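Side-chain contacts in putative methyltransferase (Emericella variicolor, PDB 7DMB), which probably transfers methyl groups from S-adenosylmethionine as a trans-acting partner in calbistrin biosynthesis, and is seen here with the by-product S-adenosyl-L-homocysteine bound: residues A[56-61]-A[177-182]; A[140-145]-A[317-322]. All blocks are in the same frame, centred on the assembly; numbering follows the deposited sequence.

Contact 1: A[56-61]-A[177-182]. With SAH (S-adenosyl-L-homocysteine), chain C.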
loop_
_atom_site.group_PDB
_atom_site.type_symbol
_atom_site.label_atom_id
_atom_site.label_comp_id
_atom_site.label_asym_id
_atom_site.label_seq_id
_atom_site.Cartn_x
_atom_site.Cartn_y
_atom_site.Cartn_z
ATOM N N GLN A 56 -12.899 9.146 -8.259
ATOM C CA GLN A 56 -12.650 10.545 -7.937
ATOM C C GLN A 56 -13.547 11.051 -6.811
ATOM O O GLN A 56 -13.112 11.881 -6.010
ATOM C CB GLN A 56 -12.819 11.399 -9.192
ATOM C CG GLN A 56 -11.771 11.071 -10.276
ATOM C CD GLN A 56 -10.330 11.245 -9.795
ATOM O OE1 GLN A 56 -9.509 10.325 -9.904
ATOM N NE2 GLN A 56 -10.015 12.430 -9.269
ATOM N N SER A 57 -14.785 10.566 -6.723
ATOM C CA SER A 57 -15.675 11.012 -5.656
ATOM C C SER A 57 -15.151 10.598 -4.286
ATOM O O SER A 57 -15.038 11.431 -3.379
ATOM C CB SER A 57 -17.085 10.461 -5.870
ATOM O OG SER A 57 -17.792 11.253 -6.797
ATOM N N GLU A 58 -14.849 9.308 -4.103
ATOM C CA GLU A 58 -14.394 8.866 -2.787
ATOM C C GLU A 58 -13.032 9.456 -2.440
ATOM O O GLU A 58 -12.774 9.742 -1.266
ATOM C CB GLU A 58 -14.355 7.336 -2.712
ATOM C CG GLU A 58 -13.354 6.648 -3.635
ATOM C CD GLU A 58 -13.657 5.150 -3.775
ATOM O OE1 GLU A 58 -14.576 4.807 -4.529
ATOM O OE2 GLU A 58 -12.986 4.322 -3.125
ATOM N N GLN A 59 -12.166 9.657 -3.446
ATOM C CA GLN A 59 -10.858 10.284 -3.231
ATOM C C GLN A 59 -10.992 11.729 -2.771
ATOM O O GLN A 59 -10.181 12.210 -1.970
ATOM C CB GLN A 59 -10.024 10.244 -4.514
ATOM C CG GLN A 59 -9.414 8.890 -4.872
ATOM C CD GLN A 59 -8.371 9.018 -5.966
ATOM O OE1 GLN A 59 -7.519 9.887 -5.907
ATOM N NE2 GLN A 59 -8.433 8.148 -6.962
ATOM N N GLU A 60 -11.963 12.457 -3.316
ATOM C CA GLU A 60 -12.220 13.826 -2.872
ATOM C C GLU A 60 -12.933 13.860 -1.531
ATOM O O GLU A 60 -12.742 14.805 -0.758
ATOM C CB GLU A 60 -13.037 14.579 -3.918
ATOM C CG GLU A 60 -12.254 14.869 -5.183
ATOM C CD GLU A 60 -13.132 15.020 -6.400
ATOM O OE1 GLU A 60 -14.359 15.185 -6.234
ATOM O OE2 GLU A 60 -12.588 14.969 -7.524
ATOM N N MET A 61 -13.757 12.848 -1.240
ATOM C CA MET A 61 -14.305 12.724 0.106
ATOM C C MET A 61 -13.188 12.506 1.120
ATOM O O MET A 61 -13.187 13.114 2.197
ATOM C CB MET A 61 -15.306 11.574 0.152
ATOM C CG MET A 61 -16.181 11.555 1.385
ATOM S SD MET A 61 -16.881 9.925 1.686
ATOM C CE MET A 61 -17.861 9.735 0.200
ATOM N N TYR A 177 -6.611 -1.226 4.422
ATOM C CA TYR A 177 -5.934 -1.891 3.313
ATOM C C TYR A 177 -6.930 -2.592 2.383
ATOM O O TYR A 177 -6.684 -2.669 1.167
ATOM C CB TYR A 177 -4.864 -2.851 3.843
ATOM C CG TYR A 177 -3.681 -2.119 4.467
ATOM C CD1 TYR A 177 -2.990 -1.140 3.749
ATOM C CD2 TYR A 177 -3.262 -2.396 5.768
ATOM C CE1 TYR A 177 -1.916 -0.464 4.303
ATOM C CE2 TYR A 177 -2.192 -1.710 6.341
ATOM C CZ TYR A 177 -1.523 -0.748 5.599
ATOM O OH TYR A 177 -0.461 -0.059 6.149
ATOM N N ASP A 178 -8.071 -3.068 2.915
ATOM C CA ASP A 178 -9.143 -3.541 2.034
ATOM C C ASP A 178 -9.611 -2.437 1.083
ATOM O O ASP A 178 -9.866 -2.701 -0.100
ATOM C CB ASP A 178 -10.334 -4.063 2.838
ATOM C CG ASP A 178 -10.143 -5.501 3.341
ATOM O OD1 ASP A 178 -9.275 -6.231 2.805
ATOM O OD2 ASP A 178 -10.872 -5.900 4.274
ATOM N N TRP A 179 -9.748 -1.194 1.583
ATOM C CA TRP A 179 -10.165 -0.093 0.711
ATOM C C TRP A 179 -9.164 0.122 -0.414
ATOM O O TRP A 179 -9.551 0.234 -1.579
ATOM C CB TRP A 179 -10.325 1.227 1.475
ATOM C CG TRP A 179 -10.363 2.424 0.483
ATOM C CD1 TRP A 179 -11.446 2.852 -0.234
ATOM C CD2 TRP A 179 -9.265 3.266 0.077
ATOM N NE1 TRP A 179 -11.105 3.919 -1.033
ATOM C CE2 TRP A 179 -9.777 4.200 -0.856
ATOM C CE3 TRP A 179 -7.907 3.346 0.434
ATOM C CZ2 TRP A 179 -8.977 5.191 -1.450
ATOM C CZ3 TRP A 179 -7.113 4.345 -0.161
ATOM C CH2 TRP A 179 -7.657 5.245 -1.089
ATOM N N ALA A 180 -7.874 0.247 -0.070
ATOM C CA ALA A 180 -6.838 0.469 -1.080
ATOM C C ALA A 180 -6.828 -0.645 -2.118
ATOM O O ALA A 180 -6.756 -0.385 -3.325
ATOM C CB ALA A 180 -5.466 0.589 -0.413
ATOM N N ASN A 181 -6.867 -1.899 -1.662
ATOM C CA ASN A 181 -6.920 -3.020 -2.594
ATOM C C ASN A 181 -8.179 -2.977 -3.448
ATOM O O ASN A 181 -8.187 -3.486 -4.573
ATOM C CB ASN A 181 -6.855 -4.336 -1.825
ATOM C CG ASN A 181 -5.443 -4.760 -1.524
ATOM O OD1 ASN A 181 -4.729 -5.247 -2.408
ATOM N ND2 ASN A 181 -5.023 -4.586 -0.272
ATOM N N SER A 182 -9.250 -2.369 -2.940
ATOM C CA SER A 182 -10.501 -2.354 -3.676
ATOM C C SER A 182 -10.427 -1.504 -4.944
ATOM O O SER A 182 -11.310 -1.614 -5.805
ATOM C CB SER A 182 -11.621 -1.876 -2.745
ATOM O OG SER A 182 -11.649 -0.457 -2.640
HETATM N N SAH C . 0.321 -5.893 2.824
HETATM C CA SAH C . -0.230 -5.072 3.937
HETATM C CB SAH C . -0.312 -3.587 3.565
HETATM C CG SAH C . 1.008 -2.864 3.725
HETATM S SD SAH C . 1.533 -2.642 5.453
HETATM C C SAH C . -1.622 -5.591 4.307
HETATM O O SAH C . -1.883 -5.656 5.526
HETATM O OXT SAH C . -2.376 -5.936 3.366
HETATM C "C5'" SAH C . 3.272 -3.139 5.351
HETATM C "C4'" SAH C . 3.498 -4.535 5.889
HETATM O "O4'" SAH C . 4.861 -4.932 5.604
HETATM C "C3'" SAH C . 3.317 -4.653 7.404
HETATM O "O3'" SAH C . 2.511 -5.787 7.696
HETATM C "C2'" SAH C . 4.755 -4.778 7.920
HETATM O "O2'" SAH C . 4.898 -5.528 9.107
HETATM C "C1'" SAH C . 5.448 -5.478 6.759
HETATM N N9 SAH C . 6.881 -5.207 6.706
HETATM C C8 SAH C . 7.487 -4.034 7.077
HETATM N N7 SAH C . 8.786 -4.044 6.923
HETATM C C5 SAH C . 9.062 -5.311 6.431
HETATM C C6 SAH C . 10.269 -5.939 6.067
HETATM N N6 SAH C . 11.459 -5.355 6.157
HETATM N N1 SAH C . 10.195 -7.214 5.609
HETATM C C2 SAH C . 8.992 -7.795 5.526
HETATM N N3 SAH C . 7.796 -7.301 5.835
HETATM C C4 SAH C . 7.894 -6.039 6.290
#
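Trp179 and Glu58 meet through one polar bond: the indole NE1 donates to carboxylate OE2 at 2.8 Å, with an N-H...O angle of 148°. OE2 accepts on its anti lone pair and lies 18° out of the indole plane. The carboxylate itself is turned 41° against the ring. Trp179 reaches outward because its CG stands anti to the backbone N, while Glu58 spans the gap on a chain extended beyond CG. The backbones stay apart, CA of Glu58 to CA of Trp179 being 10.5 Å. Between the two segments the close approach is this single bond of a buried pair, and Tyr374 meets the Trp179 ring edge-to-face; Ser57, in the same part of helix 56-79, is by contrast exposed. At the start of 177-182, two residues before Trp179, Tyr177 lays one ring face against S-adenosyl-L-homocysteine, whose CB sits 3.4 Å above the ring centre, and Tyr177 OH comes within 3.3 Å of SAH SD. Arg53 forms a salt bridge with Glu58 OE2, and Tyr138 OH bonds OE1. Glu58 is therefore probably ionised, its buried charge offset by Arg53, while the indole N-H and Tyr138 stabilise the carboxylate by hydrogen bonding alone.

Contact 2: A[140-145]-A[317-322]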
loop_
_atom_site.group_PDB
_atom_site.type_symbol
_atom_site.label_atom_id
_atom_site.label_comp_id
_atom_site.label_asym_id
_atom_site.label_seq_id
_atom_site.Cartn_x
_atom_site.Cartn_y
_atom_site.Cartn_z
ATOM N N TRP A 140 -15.688 3.492 5.471
ATOM C CA TRP A 140 -15.530 3.745 6.901
ATOM C C TRP A 140 -14.081 3.918 7.341
ATOM O O TRP A 140 -13.789 4.909 8.027
ATOM C CB TRP A 140 -16.203 2.608 7.685
ATOM C CG TRP A 140 -15.892 2.692 9.123
ATOM C CD1 TRP A 140 -16.377 3.613 10.011
ATOM C CD2 TRP A 140 -14.971 1.877 9.853
ATOM N NE1 TRP A 140 -15.837 3.395 11.256
ATOM C CE2 TRP A 140 -14.969 2.338 11.184
ATOM C CE3 TRP A 140 -14.170 0.780 9.517
ATOM C CZ2 TRP A 140 -14.194 1.748 12.174
ATOM C CZ3 TRP A 140 -13.404 0.193 10.503
ATOM C CH2 TRP A 140 -13.413 0.681 11.812
ATOM N N PRO A 141 -13.138 3.020 7.002
ATOM C CA PRO A 141 -11.773 3.165 7.530
ATOM C C PRO A 141 -11.022 4.366 6.994
ATOM O O PRO A 141 -10.180 4.917 7.715
ATOM C CB PRO A 141 -11.083 1.863 7.094
ATOM C CG PRO A 141 -11.824 1.457 5.858
ATOM C CD PRO A 141 -13.262 1.821 6.148
ATOM N N VAL A 142 -11.249 4.759 5.740
ATOM C CA VAL A 142 -10.491 5.889 5.215
ATOM C C VAL A 142 -11.013 7.231 5.717
ATOM O O VAL A 142 -10.317 8.236 5.564
ATOM C CB VAL A 142 -10.450 5.853 3.673
ATOM C CG1 VAL A 142 -9.682 4.632 3.214
ATOM C CG2 VAL A 142 -11.847 5.843 3.075
ATOM N N ILE A 143 -12.201 7.280 6.316
ATOM C CA ILE A 143 -12.711 8.496 6.942
ATOM C C ILE A 143 -12.456 8.498 8.442
ATOM O O ILE A 143 -12.074 9.523 9.014
ATOM C CB ILE A 143 -14.212 8.655 6.634
ATOM C CG1 ILE A 143 -14.425 8.805 5.125
ATOM C CG2 ILE A 143 -14.817 9.851 7.397
ATOM C CD1 ILE A 143 -13.623 9.926 4.506
ATOM N N GLU A 144 -12.652 7.338 9.072
ATOM C CA GLU A 144 -12.449 7.191 10.507
ATOM C C GLU A 144 -10.987 7.273 10.874
ATOM O O GLU A 144 -10.652 7.739 11.970
ATOM C CB GLU A 144 -13.020 5.843 10.988
ATOM C CG GLU A 144 -13.080 5.708 12.491
ATOM C CD GLU A 144 -14.180 6.568 13.095
ATOM O OE1 GLU A 144 -14.902 7.245 12.333
ATOM O OE2 GLU A 144 -14.335 6.551 14.327
ATOM N N GLY A 145 -10.110 6.794 9.987
ATOM C CA GLY A 145 -8.684 6.797 10.218
ATOM C C GLY A 145 -8.152 8.187 10.504
ATOM O O GLY A 145 -7.566 8.450 11.558
ATOM N N GLY A 317 -1.144 13.344 -4.001
ATOM C CA GLY A 317 -1.541 14.041 -2.793
ATOM C C GLY A 317 -0.949 13.416 -1.538
ATOM O O GLY A 317 -0.170 12.462 -1.584
ATOM N N LYS A 318 -1.371 13.955 -0.391
ATOM C CA LYS A 318 -0.658 13.757 0.865
ATOM C C LYS A 318 -1.477 12.993 1.906
ATOM O O LYS A 318 -1.197 13.111 3.106
ATOM C CB LYS A 318 -0.223 15.110 1.438
ATOM C CG LYS A 318 1.192 15.574 1.080
ATOM C CD LYS A 318 1.515 15.404 -0.379
ATOM C CE LYS A 318 3.020 15.250 -0.589
ATOM N NZ LYS A 318 3.361 14.919 -2.005
ATOM N N TYR A 319 -2.488 12.227 1.481
ATOM C CA TYR A 319 -3.309 11.507 2.450
ATOM C C TYR A 319 -2.474 10.483 3.208
ATOM O O TYR A 319 -2.645 10.303 4.419
ATOM C CB TYR A 319 -4.504 10.846 1.751
ATOM C CG TYR A 319 -5.347 9.936 2.640
ATOM C CD1 TYR A 319 -6.052 10.444 3.714
ATOM C CD2 TYR A 319 -5.444 8.564 2.385
ATOM C CE1 TYR A 319 -6.818 9.636 4.520
ATOM C CE2 TYR A 319 -6.221 7.736 3.200
ATOM C CZ TYR A 319 -6.905 8.283 4.261
ATOM O OH TYR A 319 -7.669 7.493 5.084
ATOM N N VAL A 320 -1.541 9.821 2.522
ATOM C CA VAL A 320 -0.716 8.819 3.193
ATOM C C VAL A 320 0.291 9.491 4.122
ATOM O O VAL A 320 0.544 9.005 5.229
ATOM C CB VAL A 320 -0.037 7.896 2.163
ATOM C CG1 VAL A 320 0.571 6.692 2.861
ATOM C CG2 VAL A 320 -1.077 7.416 1.164
ATOM N N ASP A 321 0.865 10.625 3.698
ATOM C CA ASP A 321 1.709 11.407 4.595
ATOM C C ASP A 321 0.964 11.759 5.872
ATOM O O ASP A 321 1.510 11.645 6.974
ATOM C CB ASP A 321 2.191 12.691 3.912
ATOM C CG ASP A 321 2.895 12.423 2.610
ATOM O OD1 ASP A 321 4.131 12.573 2.569
ATOM O OD2 ASP A 321 2.209 12.052 1.634
ATOM N N PHE A 322 -0.287 12.208 5.740
ATOM C CA PHE A 322 -1.074 12.533 6.923
ATOM C C PHE A 322 -1.272 11.308 7.813
ATOM O O PHE A 322 -1.173 11.400 9.046
ATOM C CB PHE A 322 -2.426 13.109 6.507
ATOM C CG PHE A 322 -3.341 13.363 7.660
ATOM C CD1 PHE A 322 -3.289 14.569 8.331
ATOM C CD2 PHE A 322 -4.233 12.384 8.097
ATOM C CE1 PHE A 322 -4.110 14.811 9.410
ATOM C CE2 PHE A 322 -5.047 12.619 9.177
ATOM C CZ PHE A 322 -4.988 13.841 9.834
#
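Tyr319 drives its phenol end against Val142, overlapping both the backbone carbonyl and the base of the valine side chain. Its OH stands 2.8 Å from Val142 O, a hydrogen bond that is weak, and 3.5 Å from Val142 CB. Tyr319 OH also lies 3.2 Å from Val142 CA, so the hydroxyl packs onto the helix backbone itself. The apolar share is thinner: Val142 CB is 4.3 Å from Tyr319 CZ, and the two side chains run at about a right angle to each other. A chi1 of 173° turns the Tyr319 ring away from its own backbone N and sends it outward from the first turn of helix 319-324, just after the N-cap residue Lys318. A CA separation of 9.5 Å between Val142 and Tyr319 shows that the ring fills most of the distance between the backbones. Trp66 meets the rings of both Tyr319 and Phe322, and Ile62 touches both Val142 and Tyr319, so helix 56-79 packs against both partners. All three touching residues, Pro141 included, are buried. The tyrosine thus tethers helix 319-324 to the backbone at the start of helix 140-157. Helix 319-324 follows strand 306-313, fifth in the 3-2-1-4-5-7-6 sheet order typical of the Rossmann-like class I methyltransferases.

Contacts 1 and 2 have centres 9 Å apart and share one packed interior, on the same side of the chain's centre. The direct join is Trp179 CD2 against Val142 CG1 at 3.4 Å, with Met61 O and Ile143 CD1 4.0 Å apart as a second touch. Their segments alternate along the chain, so helices 56-79, 140-157, 172-181 and 319-324 are brought together by residues far apart in sequence. Tyr374 meets the Trp179 ring edge-to-face and touches the Tyr319 side chain. Only contact 1 includes a residue of the ligand pocket, Tyr177; in contact 2 the side chain of Pro141 lies about 12 Å from S-adenosyl-L-homocysteine, so contact 2 does not itself reach the ligand.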